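Local coordinates for voltage-sensor containing phosphatase (Ciona intestinalis, PDB 3V0D), which probably removes phosphate from membrane phosphoinositides under the control of a voltage sensor, through a PTEN-like module of phosphatase and C2 domains, at residues A[221-226]-A[274-279]; A[280-285]-A[320-325]; A[243-248]-A[256-261]; A[270-275]-A[290-295]. The protein carries 1 engineered substitution. One frame throughout, in Å; residues are numbered along the deposited sequence. Where two conformers were deposited one is given.

Contact 1 (A[221-226]-A[274-279]); sequences SDLSMQ and FMSTSK
Backbone hydrogen bonds join Ser-224 and Met-275 in both directions: Ser-224 N gives to Met-275 O at 2.9 Å, and Met-275 N gives to Ser-224 O. Beyond the end of the strand pairing the two segments stay together, with Thr-277 N bonded to Asp-222 O at 3.0 Å. Three CA-H...O contacts fill in between, from Leu-223, Phe-274 and Ser-276.

The polar side chains meet where the strands run out. Ser-276 OG, anti to its own backbone N (chi1 174°), donates to the anti lone pair of Asp-222 OD2 at 2.6 Å. The same hydroxyl accepts from Ser-278 N at 2.9 Å, an ST turn, and is thus held by two bonds. Asp-222 OD1 takes the backbone N of Arg-217, which leaves the carboxylate gripped at both oxygens. A water bonded to Thr-277 OG1 makes a weak link to Ser-221 O.

These segments pair antiparallel strands 223-229 and 269-276, the inner two of a four-stranded sheet in the PTEN-type C2 beta sandwich.

The apolar contact lies on the sheet face that packs toward strand 202-210. Met-225 and Phe-274 lie side by side there: Met-225 CG sits over one ring face, offset toward the rim, in a CH-pi contact. Met-225 SD approaches obliquely, 3.6 Å from Phe-274 CZ, a Met-aromatic contact. On the other face Met-275 CB touches Ser-224 OG at 3.4 Å.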
loop_
_atom_site.group_PDB
_atom_site.type_symbol
_atom_site.label_atom_id
_atom_site.label_comp_id
_atom_site.label_asym_id
_atom_site.label_seq_id
_atom_site.Cartn_x
_atom_site.Cartn_y
_atom_site.Cartn_z
ATOM N N SER A 221 25.499 6.972 9.210
ATOM C CA SER A 221 26.145 8.072 8.526
ATOM C C SER A 221 25.769 8.171 7.056
ATOM O O SER A 221 25.905 9.248 6.471
ATOM C CB SER A 221 27.672 7.986 8.668
ATOM O OG SER A 221 28.198 6.838 8.007
ATOM N N ASP A 222 25.335 7.074 6.438
ATOM C CA ASP A 222 24.930 7.096 5.043
ATOM C C ASP A 222 23.468 7.518 4.844
ATOM O O ASP A 222 23.060 7.711 3.707
ATOM C CB ASP A 222 25.129 5.711 4.401
ATOM C CG ASP A 222 24.469 4.592 5.208
ATOM O OD1 ASP A 222 24.910 4.369 6.350
ATOM O OD2 ASP A 222 23.508 3.960 4.709
ATOM N N LEU A 223 22.688 7.618 5.918
ATOM C CA LEU A 223 21.240 7.702 5.798
ATOM C C LEU A 223 20.700 9.123 5.744
ATOM O O LEU A 223 21.234 10.054 6.372
ATOM C CB LEU A 223 20.571 6.952 6.961
ATOM C CG LEU A 223 20.804 5.435 7.011
ATOM C CD1 LEU A 223 20.167 4.853 8.261
ATOM C CD2 LEU A 223 20.294 4.730 5.756
ATOM N N SER A 224 19.577 9.236 5.057
ATOM C CA SER A 224 18.754 10.437 5.095
ATOM C C SER A 224 17.300 9.981 5.168
ATOM O O SER A 224 16.970 8.843 4.828
ATOM C CB SER A 224 19.018 11.348 3.895
ATOM O OG SER A 224 18.901 10.633 2.696
ATOM N N MET A 225 16.431 10.890 5.603
ATOM C CA MET A 225 15.016 10.573 5.794
ATOM C C MET A 225 14.190 11.691 5.185
ATOM O O MET A 225 14.410 12.862 5.500
ATOM C CB MET A 225 14.690 10.434 7.282
ATOM C CG MET A 225 13.253 10.030 7.554
ATOM S SD MET A 225 12.846 9.955 9.300
ATOM C CE MET A 225 12.786 11.701 9.688
ATOM N N GLN A 226 13.248 11.321 4.331
ATOM C CA GLN A 226 12.340 12.262 3.695
ATOM C C GLN A 226 10.934 11.987 4.189
ATOM O O GLN A 226 10.472 10.840 4.191
ATOM C CB GLN A 226 12.393 12.054 2.183
ATOM C CG GLN A 226 11.568 13.061 1.400
ATOM C CD GLN A 226 11.472 12.680 -0.049
ATOM O OE1 GLN A 226 11.078 11.560 -0.384
ATOM N NE2 GLN A 226 11.797 13.621 -0.944
ATOM N N PHE A 274 13.604 6.343 3.538
ATOM C CA PHE A 274 14.997 6.359 3.987
ATOM C C PHE A 274 15.876 6.068 2.798
ATOM O O PHE A 274 15.726 5.033 2.126
ATOM C CB PHE A 274 15.241 5.347 5.116
ATOM C CG PHE A 274 14.518 5.698 6.360
ATOM C CD1 PHE A 274 13.160 5.385 6.493
ATOM C CD2 PHE A 274 15.150 6.382 7.394
ATOM C CE1 PHE A 274 12.451 5.725 7.628
ATOM C CE2 PHE A 274 14.433 6.725 8.566
ATOM C CZ PHE A 274 13.066 6.399 8.658
ATOM N N MET A 275 16.806 6.991 2.542
ATOM C CA MET A 275 17.756 6.919 1.431
ATOM C C MET A 275 19.157 6.706 1.975
ATOM O O MET A 275 19.424 7.009 3.144
ATOM C CB MET A 275 17.667 8.207 0.604
ATOM C CG MET A 275 16.334 8.333 -0.129
ATOM S SD MET A 275 16.002 9.941 -0.828
ATOM C CE MET A 275 15.672 10.843 0.675
ATOM N N SER A 276 20.046 6.217 1.115
ATOM C CA SER A 276 21.403 5.956 1.547
ATOM C C SER A 276 22.407 6.292 0.481
ATOM O O SER A 276 22.181 6.031 -0.704
ATOM C CB SER A 276 21.546 4.480 1.891
ATOM O OG SER A 276 22.879 4.135 2.196
ATOM N N THR A 277 23.548 6.829 0.902
ATOM C CA THR A 277 24.676 7.004 0.003
ATOM C C THR A 277 25.507 5.728 -0.155
ATOM O O THR A 277 26.451 5.710 -0.938
ATOM C CB THR A 277 25.588 8.132 0.508
ATOM O OG1 THR A 277 26.034 7.807 1.818
ATOM C CG2 THR A 277 24.870 9.473 0.493
ATOM N N SER A 278 25.189 4.674 0.590
ATOM C CA SER A 278 25.955 3.436 0.532
ATOM C C SER A 278 25.659 2.632 -0.706
ATOM O O SER A 278 24.485 2.323 -0.986
ATOM C CB SER A 278 25.648 2.548 1.733
ATOM O OG SER A 278 26.252 1.268 1.549
ATOM N N LYS A 279 26.730 2.229 -1.399
ATOM C CA LYS A 279 26.642 1.322 -2.560
ATOM C C LYS A 279 26.435 -0.156 -2.171
ATOM O O LYS A 279 26.354 -1.025 -3.048
ATOM C CB LYS A 279 27.861 1.501 -3.471
ATOM C CG LYS A 279 27.995 2.903 -4.044
ATOM C CD LYS A 279 26.749 3.357 -4.807
ATOM C CE LYS A 279 27.100 4.375 -5.910
ATOM N NZ LYS A 279 27.541 5.710 -5.388
HETATM O O HOH W 1 27.057 9.792 3.219
#

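Contact 2 (A[280-285]-A[320-325]); sequences SLPRGY and WKIYRD
Two loops of the C2 domain meet at one end of its beta sandwich, and Leu-281 and Pro-282 of one pack against Ile-322 and Tyr-323 of the other. The segments touch through side chains and one bridging water, without pairing their backbones. Leu-281 CG stands anti to the backbone N (chi1 -175°), and from it CD1 projects between two partners, 3.7 Å from Ile-322 CG2 and 3.4 Å from Tyr-323 OH. The leucine crosses the tyrosine at about a right angle and approaches its ring obliquely. Ile-322 CG2 also lies 4.0 Å above the centre of the Tyr-323 ring, so the same methyl touches Leu-281 CD1 and covers one face of the tyrosine ring. The other branch of Ile-322 meets the proline tip to tip, with CD1 3.5 Å from Pro-282 CD. A single water supplies the polar link: it donates to Pro-282 O at 2.7 Å and is hydrogen-bonded to Tyr-323 OH, also at 2.7 Å. The Tyr-323 ring meets that of Phe-327 at about 60° and touches Pro-289, as Leu-281 does. The pairing thereby ties the loop between strands 269-276 and 290-295 to the loop between strands 303-307 and 328-335.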
loop_
_atom_site.group_PDB
_atom_site.type_symbol
_atom_site.label_atom_id
_atom_site.label_comp_id
_atom_site.label_asym_id
_atom_site.label_seq_id
_atom_site.Cartn_x
_atom_site.Cartn_y
_atom_site.Cartn_z
ATOM N N SER A 280 26.346 -0.438 -0.874
ATOM C CA SER A 280 26.133 -1.790 -0.346
ATOM C C SER A 280 24.754 -1.949 0.260
ATOM O O SER A 280 24.454 -2.968 0.871
ATOM C CB SER A 280 27.177 -2.123 0.725
ATOM O OG SER A 280 28.466 -2.276 0.160
ATOM N N LEU A 281 23.901 -0.938 0.141
ATOM C CA LEU A 281 22.557 -1.069 0.661
ATOM C C LEU A 281 21.594 -1.018 -0.543
ATOM O O LEU A 281 21.372 0.042 -1.113
ATOM C CB LEU A 281 22.296 0.028 1.687
ATOM C CG LEU A 281 20.947 -0.070 2.403
ATOM C CD1 LEU A 281 20.772 -1.413 3.108
ATOM C CD2 LEU A 281 20.785 1.057 3.392
ATOM N N PRO A 282 21.026 -2.169 -0.944
ATOM C CA PRO A 282 20.186 -2.154 -2.148
ATOM C C PRO A 282 18.924 -1.288 -1.985
ATOM O O PRO A 282 18.391 -1.114 -0.890
ATOM C CB PRO A 282 19.793 -3.626 -2.324
ATOM C CG PRO A 282 20.914 -4.387 -1.635
ATOM C CD PRO A 282 21.235 -3.533 -0.435
ATOM N N ARG A 283 18.443 -0.772 -3.103
ATOM C CA ARG A 283 17.112 -0.185 -3.161
ATOM C C ARG A 283 16.076 -1.239 -3.511
ATOM O O ARG A 283 16.343 -2.144 -4.300
ATOM C CB ARG A 283 17.077 0.940 -4.183
ATOM C CG ARG A 283 18.071 2.046 -3.931
ATOM C CD ARG A 283 17.985 3.124 -4.997
ATOM N NE ARG A 283 19.041 4.107 -4.790
ATOM C CZ ARG A 283 19.215 5.219 -5.503
ATOM N NH1 ARG A 283 18.389 5.521 -6.501
ATOM N NH2 ARG A 283 20.229 6.030 -5.214
ATOM N N GLY A 284 14.898 -1.138 -2.904
ATOM C CA GLY A 284 13.767 -2.002 -3.224
ATOM C C GLY A 284 12.760 -1.230 -4.047
ATOM O O GLY A 284 13.128 -0.522 -4.987
ATOM N N TYR A 285 11.496 -1.321 -3.676
ATOM C CA TYR A 285 10.481 -0.468 -4.261
ATOM C C TYR A 285 10.729 0.971 -3.842
ATOM O O TYR A 285 11.428 1.264 -2.864
ATOM C CB TYR A 285 9.109 -0.873 -3.732
ATOM C CG TYR A 285 8.649 -2.277 -3.999
ATOM C CD1 TYR A 285 8.890 -2.893 -5.223
ATOM C CD2 TYR A 285 7.916 -2.952 -3.036
ATOM C CE1 TYR A 285 8.389 -4.192 -5.482
ATOM C CE2 TYR A 285 7.415 -4.206 -3.268
ATOM C CZ TYR A 285 7.663 -4.832 -4.489
ATOM O OH TYR A 285 7.149 -6.089 -4.716
ATOM N N TRP A 320 16.879 -10.292 4.375
ATOM C CA TRP A 320 17.044 -10.532 5.805
ATOM C C TRP A 320 18.485 -10.772 6.286
ATOM O O TRP A 320 18.708 -10.841 7.483
ATOM C CB TRP A 320 16.098 -11.645 6.278
ATOM C CG TRP A 320 14.618 -11.212 6.264
ATOM C CD1 TRP A 320 14.091 -9.992 5.859
ATOM C CD2 TRP A 320 13.493 -12.021 6.643
ATOM N NE1 TRP A 320 12.730 -9.997 6.002
ATOM C CE2 TRP A 320 12.327 -11.227 6.462
ATOM C CE3 TRP A 320 13.353 -13.352 7.098
ATOM C CZ2 TRP A 320 11.039 -11.720 6.743
ATOM C CZ3 TRP A 320 12.087 -13.816 7.391
ATOM C CH2 TRP A 320 10.946 -13.018 7.209
ATOM N N LYS A 321 19.448 -10.860 5.370
ATOM C CA LYS A 321 20.846 -10.816 5.808
ATOM C C LYS A 321 21.286 -9.414 6.182
ATOM O O LYS A 321 22.228 -9.231 6.963
ATOM C CB LYS A 321 21.802 -11.365 4.747
ATOM C CG LYS A 321 21.634 -12.840 4.451
ATOM C CD LYS A 321 22.864 -13.444 3.760
ATOM C CE LYS A 321 23.124 -12.840 2.380
ATOM N NZ LYS A 321 21.998 -13.041 1.406
ATOM N N ILE A 322 20.608 -8.430 5.599
ATOM C CA ILE A 322 20.875 -7.019 5.879
ATOM C C ILE A 322 19.991 -6.531 7.026
ATOM O O ILE A 322 20.486 -5.949 7.992
ATOM C CB ILE A 322 20.715 -6.142 4.621
ATOM C CG1 ILE A 322 21.822 -6.490 3.610
ATOM C CG2 ILE A 322 20.771 -4.654 4.983
ATOM C CD1 ILE A 322 21.820 -5.631 2.356
ATOM N N TYR A 323 18.676 -6.741 6.896
ATOM C CA TYR A 323 17.750 -6.342 7.946
ATOM C C TYR A 323 17.513 -7.560 8.817
ATOM O O TYR A 323 16.787 -8.464 8.425
ATOM C CB TYR A 323 16.424 -5.809 7.348
ATOM C CG TYR A 323 16.643 -4.705 6.349
ATOM C CD1 TYR A 323 16.507 -4.956 4.997
ATOM C CD2 TYR A 323 17.037 -3.425 6.754
ATOM C CE1 TYR A 323 16.733 -3.946 4.060
ATOM C CE2 TYR A 323 17.261 -2.402 5.825
ATOM C CZ TYR A 323 17.133 -2.684 4.490
ATOM O OH TYR A 323 17.374 -1.678 3.594
ATOM N N ARG A 324 18.162 -7.577 9.972
ATOM C CA ARG A 324 18.091 -8.708 10.889
ATOM C C ARG A 324 16.791 -8.680 11.681
ATOM O O ARG A 324 15.995 -7.736 11.571
ATOM C CB ARG A 324 19.338 -8.714 11.774
ATOM C CG ARG A 324 20.604 -9.011 10.978
ATOM C CD ARG A 324 21.875 -8.832 11.812
ATOM N NE ARG A 324 22.215 -7.415 11.972
ATOM C CZ ARG A 324 22.256 -6.750 13.124
ATOM N NH1 ARG A 324 21.998 -7.362 14.284
ATOM N NH2 ARG A 324 22.613 -5.473 13.124
ATOM N N ASP A 325 16.535 -9.743 12.443
ATOM C CA ASP A 325 15.179 -9.896 13.004
ATOM C C ASP A 325 14.790 -8.812 14.009
ATOM O O ASP A 325 13.600 -8.572 14.216
ATOM C CB ASP A 325 14.892 -11.312 13.520
ATOM C CG ASP A 325 15.816 -11.742 14.624
ATOM O OD1 ASP A 325 16.465 -10.910 15.281
ATOM O OD2 ASP A 325 15.865 -12.961 14.868
HETATM O O HOH W 2 18.155 -2.778 1.201
#

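Contact 3 (A[243-248]-A[256-261]); sequences YNCALQ and VTCEVK
Residues 245-248 and 256-260 run antiparallel, their short axes 164° apart in direction and 4.5 Å apart at closest approach, with Ala-246 facing Glu-259 and Gln-248 facing Thr-257 as hydrogen-bonded pairs. Each pair is bonded twice through the backbone. At Gln-248 and Thr-257 the bonds are nearly straight onto the carbonyls, with Gln-248 N to Thr-257 O at 2.8 Å. Past the strand end, Lys-261 N still reaches Asn-244 O at 2.9 Å, but from well above the carbonyl plane.

Cys-245, Leu-247 and Cys-258 carry the side-chain contact on the buried face. In the conformer given, Cys-258 SG lies 3.6 Å from Cys-245 CB and also touches Leu-247. Leu-247 CG stands anti to the backbone N (chi1 174°); the side chain crosses Val-256 obliquely, Leu-247 CD1 reaching Val-256 CB at 3.9 Å.

The two strands form a beta hairpin at one margin of the five-stranded sheet of the C2 domain, where strand 255-260 pairs on its other side with strand 202-210. Phe-239 covers Cys-245, Leu-247 and Cys-258, while Val-260 packs on Cys-237, on strand 232-238 of the other sheet.

The opposite face carries Ala-246, Gln-248, Thr-257 and Glu-259. The extended Lys-261 runs back across the partner strand, its CE 4.2 Å from Ala-246 CB and 3.9 Å from Cys-245 O. Just before strand 245-250, Asn-244 OD1 bonds Asn-262 ND2 and Asn-244 ND2 bonds Leu-236 O.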
loop_
_atom_site.group_PDB
_atom_site.type_symbol
_atom_site.label_atom_id
_atom_site.label_comp_id
_atom_site.label_asym_id
_atom_site.label_seq_id
_atom_site.Cartn_x
_atom_site.Cartn_y
_atom_site.Cartn_z
ATOM N N TYR A 243 21.675 17.998 8.859
ATOM C CA TYR A 243 20.736 18.810 8.087
ATOM C C TYR A 243 19.335 18.494 8.615
ATOM O O TYR A 243 18.833 17.368 8.459
ATOM C CB TYR A 243 20.923 18.402 6.638
ATOM C CG TYR A 243 20.120 19.074 5.548
ATOM C CD1 TYR A 243 18.733 18.896 5.432
ATOM C CD2 TYR A 243 20.764 19.763 4.541
ATOM C CE1 TYR A 243 18.019 19.437 4.359
ATOM C CE2 TYR A 243 20.067 20.303 3.484
ATOM C CZ TYR A 243 18.696 20.126 3.389
ATOM O OH TYR A 243 18.033 20.685 2.311
ATOM N N ASN A 244 18.734 19.477 9.295
ATOM C CA ASN A 244 17.458 19.307 10.005
ATOM C C ASN A 244 17.461 18.148 11.000
ATOM O O ASN A 244 16.405 17.562 11.261
ATOM C CB ASN A 244 16.265 19.150 9.048
ATOM C CG ASN A 244 15.941 20.396 8.295
ATOM O OD1 ASN A 244 15.969 21.513 8.848
ATOM N ND2 ASN A 244 15.586 20.227 7.024
ATOM N N CYS A 245 18.604 17.846 11.628
ATOM C CA CYS A 245 18.620 16.723 12.560
ATOM C C CYS A 245 19.911 16.724 13.364
ATOM O O CYS A 245 20.806 17.529 13.133
ATOM C CB CYS A 245 18.448 15.372 11.816
ATOM S SG CYS A 245 19.834 14.966 10.758
ATOM N N ALA A 246 19.986 15.794 14.310
ATOM C CA ALA A 246 21.201 15.544 15.086
ATOM C C ALA A 246 21.297 14.056 15.374
ATOM O O ALA A 246 20.453 13.491 16.071
ATOM C CB ALA A 246 21.205 16.344 16.374
ATOM N N LEU A 247 22.325 13.415 14.836
ATOM C CA LEU A 247 22.504 11.975 14.930
ATOM C C LEU A 247 23.353 11.553 16.110
ATOM O O LEU A 247 24.396 12.154 16.365
ATOM C CB LEU A 247 23.226 11.524 13.658
ATOM C CG LEU A 247 23.667 10.059 13.551
ATOM C CD1 LEU A 247 22.471 9.152 13.504
ATOM C CD2 LEU A 247 24.561 9.845 12.333
ATOM N N GLN A 248 22.921 10.486 16.782
ATOM C CA GLN A 248 23.731 9.793 17.789
ATOM C C GLN A 248 23.776 8.297 17.446
ATOM O O GLN A 248 22.753 7.681 17.157
ATOM C CB GLN A 248 23.170 10.022 19.208
ATOM C CG GLN A 248 23.939 9.279 20.311
ATOM C CD GLN A 248 23.363 9.444 21.735
ATOM O OE1 GLN A 248 22.284 10.012 21.940
ATOM N NE2 GLN A 248 24.090 8.926 22.726
ATOM N N VAL A 256 20.897 3.691 16.170
ATOM C CA VAL A 256 21.040 5.133 15.959
ATOM C C VAL A 256 19.762 5.811 16.415
ATOM O O VAL A 256 18.648 5.282 16.259
ATOM C CB VAL A 256 21.383 5.537 14.508
ATOM C CG1 VAL A 256 22.774 5.119 14.109
ATOM C CG2 VAL A 256 20.381 5.011 13.580
ATOM N N THR A 257 19.964 6.970 17.022
ATOM C CA THR A 257 18.904 7.839 17.439
ATOM C C THR A 257 19.166 9.217 16.804
ATOM O O THR A 257 20.281 9.718 16.872
ATOM C CB THR A 257 18.881 7.880 18.976
ATOM O OG1 THR A 257 18.951 6.537 19.492
ATOM C CG2 THR A 257 17.624 8.509 19.441
ATOM N N CYS A 258 18.151 9.816 16.217
ATOM C CA CYS A 258 18.312 11.077 15.544
ATOM C C CYS A 258 17.210 12.018 15.945
ATOM O O CYS A 258 16.037 11.708 15.756
ATOM C CB CYS A 258 18.367 10.783 14.048
ATOM S SG CYS A 258 19.086 12.045 13.120
ATOM N N GLU A 259 17.583 13.164 16.509
ATOM C CA GLU A 259 16.631 14.209 16.742
ATOM C C GLU A 259 16.239 14.805 15.406
ATOM O O GLU A 259 17.117 15.128 14.600
ATOM C CB GLU A 259 17.222 15.276 17.630
ATOM C CG GLU A 259 16.261 16.409 17.870
ATOM C CD GLU A 259 16.871 17.558 18.608
ATOM O OE1 GLU A 259 18.001 17.421 19.131
ATOM O OE2 GLU A 259 16.199 18.604 18.670
ATOM N N VAL A 260 14.939 14.919 15.162
ATOM C CA VAL A 260 14.422 15.491 13.936
ATOM C C VAL A 260 14.028 16.931 14.239
ATOM O O VAL A 260 13.237 17.176 15.157
ATOM C CB VAL A 260 13.240 14.656 13.440
ATOM C CG1 VAL A 260 12.546 15.324 12.251
ATOM C CG2 VAL A 260 13.704 13.238 13.085
ATOM N N LYS A 261 14.578 17.875 13.477
ATOM C CA LYS A 261 14.342 19.292 13.705
ATOM C C LYS A 261 13.483 19.879 12.599
ATOM O O LYS A 261 13.553 19.445 11.438
ATOM C CB LYS A 261 15.685 20.027 13.753
ATOM C CG LYS A 261 16.628 19.526 14.833
ATOM C CD LYS A 261 17.959 20.267 14.713
ATOM C CE LYS A 261 18.967 19.781 15.700
ATOM N NZ LYS A 261 20.242 20.536 15.535
HETATM O O HOH W 3 21.664 5.915 19.838
#

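Contact 4 (A[270-275]-A[290-295]); sequences IKVRFM and FYFWFN
Phe-290, Phe-292 and Phe-294 each place CG between the backbone N and the carbonyl carbon (chi1 55° and 57° for the first two), a crowded position; their rings lie against residues of strand 270-275. The two strands form an antiparallel pair at one margin of the four-stranded sheet in the C2 sandwich. Five backbone bonds join them, the straightest from Ile-270 N to Phe-294 O at 2.8 Å. On the phenylalanine face, Ile-270 CB and Val-272 CB each lie over the ring of the residue opposite, Phe-294 and Phe-292. Val-272 CG2 meets the Phe-294 ring edge, 3.9 Å from CE2. The rings of Phe-274 and Phe-290 are tilted only 18° from each other but offset so far that they overlap little, with Phe-290 CE1 3.3 Å from Phe-274 CG. Val-329 and Leu-331 of strand 328-335 back this apolar layer.

The other face turns toward the phosphatase domain. Trp-293 NE1 bonds Asn-96 OD1 and Tyr-291 OH bonds His-95 O, so this strand forms part of the interdomain interface. Lys-271 NZ and Arg-273 NE both form salt bridges with Asp-286. The extended Lys-271 chain passes over the indole, its CB 3.7 Å above the centre of the Trp-293 six-membered ring.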
loop_
_atom_site.group_PDB
_atom_site.type_symbol
_atom_site.label_atom_id
_atom_site.label_comp_id
_atom_site.label_asym_id
_atom_site.label_seq_id
_atom_site.Cartn_x
_atom_site.Cartn_y
_atom_site.Cartn_z
ATOM N N ILE A 270 1.035 9.871 5.932
ATOM C CA ILE A 270 2.410 10.332 5.859
ATOM C C ILE A 270 3.259 9.188 5.340
ATOM O O ILE A 270 3.128 8.045 5.806
ATOM C CB ILE A 270 2.892 10.790 7.258
ATOM C CG1 ILE A 270 1.965 11.883 7.844
ATOM C CG2 ILE A 270 4.346 11.253 7.235
ATOM C CD1 ILE A 270 1.873 13.142 7.019
ATOM N N LYS A 271 4.132 9.496 4.393
ATOM C CA LYS A 271 5.075 8.535 3.840
ATOM C C LYS A 271 6.471 8.955 4.266
ATOM O O LYS A 271 6.838 10.131 4.144
ATOM C CB LYS A 271 4.958 8.566 2.323
ATOM C CG LYS A 271 5.830 7.588 1.590
ATOM C CD LYS A 271 5.744 7.817 0.066
ATOM C CE LYS A 271 6.489 6.788 -0.705
ATOM N NZ LYS A 271 6.363 7.049 -2.132
ATOM N N VAL A 272 7.253 8.005 4.754
ATOM C CA VAL A 272 8.598 8.281 5.244
ATOM C C VAL A 272 9.538 7.384 4.465
ATOM O O VAL A 272 9.373 6.153 4.455
ATOM C CB VAL A 272 8.702 8.002 6.752
ATOM C CG1 VAL A 272 10.066 8.394 7.261
ATOM C CG2 VAL A 272 7.605 8.763 7.510
ATOM N N ARG A 273 10.507 7.988 3.783
ATOM C CA ARG A 273 11.462 7.265 2.940
ATOM C C ARG A 273 12.855 7.431 3.511
ATOM O O ARG A 273 13.264 8.540 3.878
ATOM C CB ARG A 273 11.458 7.814 1.514
ATOM C CG ARG A 273 10.104 7.650 0.820
ATOM C CD ARG A 273 10.081 8.361 -0.557
ATOM N NE ARG A 273 10.971 7.714 -1.515
ATOM C CZ ARG A 273 12.151 8.180 -1.904
ATOM N NH1 ARG A 273 12.599 9.360 -1.499
ATOM N NH2 ARG A 273 12.880 7.437 -2.719
ATOM N N PHE A 274 13.604 6.343 3.538
ATOM C CA PHE A 274 14.997 6.359 3.987
ATOM C C PHE A 274 15.876 6.068 2.798
ATOM O O PHE A 274 15.726 5.033 2.126
ATOM C CB PHE A 274 15.241 5.347 5.116
ATOM C CG PHE A 274 14.518 5.698 6.360
ATOM C CD1 PHE A 274 13.160 5.385 6.493
ATOM C CD2 PHE A 274 15.150 6.382 7.394
ATOM C CE1 PHE A 274 12.451 5.725 7.628
ATOM C CE2 PHE A 274 14.433 6.725 8.566
ATOM C CZ PHE A 274 13.066 6.399 8.658
ATOM N N MET A 275 16.806 6.991 2.542
ATOM C CA MET A 275 17.756 6.919 1.431
ATOM C C MET A 275 19.157 6.706 1.975
ATOM O O MET A 275 19.424 7.009 3.144
ATOM C CB MET A 275 17.667 8.207 0.604
ATOM C CG MET A 275 16.334 8.333 -0.129
ATOM S SD MET A 275 16.002 9.941 -0.828
ATOM C CE MET A 275 15.672 10.843 0.675
ATOM N N PHE A 290 14.397 1.582 2.270
ATOM C CA PHE A 290 13.211 1.206 3.038
ATOM C C PHE A 290 12.340 2.419 3.291
ATOM O O PHE A 290 12.840 3.547 3.321
ATOM C CB PHE A 290 13.575 0.462 4.345
ATOM C CG PHE A 290 14.524 1.190 5.272
ATOM C CD1 PHE A 290 14.054 1.933 6.343
ATOM C CD2 PHE A 290 15.909 1.040 5.130
ATOM C CE1 PHE A 290 14.926 2.574 7.233
ATOM C CE2 PHE A 290 16.778 1.688 5.984
ATOM C CZ PHE A 290 16.300 2.437 7.042
ATOM N N TYR A 291 11.040 2.173 3.432
ATOM C CA TYR A 291 10.064 3.272 3.560
ATOM C C TYR A 291 8.825 2.727 4.234
ATOM O O TYR A 291 8.672 1.500 4.378
ATOM C CB TYR A 291 9.739 3.906 2.194
ATOM C CG TYR A 291 9.035 2.989 1.194
ATOM C CD1 TYR A 291 7.669 3.162 0.906
ATOM C CD2 TYR A 291 9.707 1.933 0.551
ATOM C CE1 TYR A 291 7.016 2.355 0.018
ATOM C CE2 TYR A 291 9.059 1.111 -0.338
ATOM C CZ TYR A 291 7.694 1.306 -0.590
ATOM O OH TYR A 291 7.095 0.446 -1.480
ATOM N N PHE A 292 7.896 3.608 4.614
ATOM C CA PHE A 292 6.616 3.157 5.147
ATOM C C PHE A 292 5.623 4.308 5.144
ATOM O O PHE A 292 6.006 5.478 5.135
ATOM C CB PHE A 292 6.753 2.549 6.571
ATOM C CG PHE A 292 7.368 3.462 7.565
ATOM C CD1 PHE A 292 6.603 4.402 8.265
ATOM C CD2 PHE A 292 8.727 3.340 7.858
ATOM C CE1 PHE A 292 7.192 5.209 9.229
ATOM C CE2 PHE A 292 9.314 4.135 8.835
ATOM C CZ PHE A 292 8.565 5.076 9.495
ATOM N N TRP A 293 4.345 3.943 5.261
ATOM C CA TRP A 293 3.240 4.876 5.465
ATOM C C TRP A 293 2.599 4.682 6.815
ATOM O O TRP A 293 2.482 3.557 7.313
ATOM C CB TRP A 293 2.152 4.646 4.435
ATOM C CG TRP A 293 2.496 4.983 3.031
ATOM C CD1 TRP A 293 3.218 4.249 2.123
ATOM C CD2 TRP A 293 2.017 6.117 2.315
ATOM N NE1 TRP A 293 3.214 4.861 0.889
ATOM C CE2 TRP A 293 2.480 6.014 0.991
ATOM C CE3 TRP A 293 1.220 7.214 2.672
ATOM C CZ2 TRP A 293 2.161 6.949 0.016
ATOM C CZ3 TRP A 293 0.904 8.143 1.704
ATOM C CH2 TRP A 293 1.375 8.001 0.387
ATOM N N PHE A 294 2.081 5.762 7.378
ATOM C CA PHE A 294 1.198 5.683 8.526
ATOM C C PHE A 294 0.215 6.847 8.465
ATOM O O PHE A 294 0.436 7.821 7.754
ATOM C CB PHE A 294 1.978 5.681 9.859
ATOM C CG PHE A 294 2.639 6.991 10.163
ATOM C CD1 PHE A 294 2.019 7.915 10.996
ATOM C CD2 PHE A 294 3.847 7.348 9.572
ATOM C CE1 PHE A 294 2.598 9.139 11.249
ATOM C CE2 PHE A 294 4.433 8.593 9.814
ATOM C CZ PHE A 294 3.810 9.487 10.660
ATOM N N ASN A 295 -0.860 6.749 9.245
ATOM C CA ASN A 295 -1.835 7.828 9.339
ATOM C C ASN A 295 -1.792 8.430 10.736
ATOM O O ASN A 295 -1.857 7.713 11.746
ATOM C CB ASN A 295 -3.234 7.322 8.993
ATOM C CG ASN A 295 -4.243 8.472 8.934
ATOM O OD1 ASN A 295 -4.625 9.014 9.966
ATOM N ND2 ASN A 295 -4.636 8.867 7.741
#

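How the contacts relate
From the N terminus, 221-226 opens contact 1, whose loop of 47 residues closes at 274-279. Contact 3 is nested inside that loop as a short hairpin, and Met-225 CE packs on Val-260 CG2 to connect the two sheets of the sandwich. Contact 4 begins on strand 269-276, where contact 1 ends; they share Phe-274 and Met-275, so strands 223-229, 269-276 and 290-295 lie side by side in one sheet, with 269-276 in the middle. Contact 2 opens directly after contact 1, closes at 320-325 and crosses contact 4, since 290-295 falls between its segments. Tyr-323 OH lies 3.4 Å from Phe-290 CD2, bringing the loop end against the sheet. Contact 3 touches neither contact 2 nor contact 4.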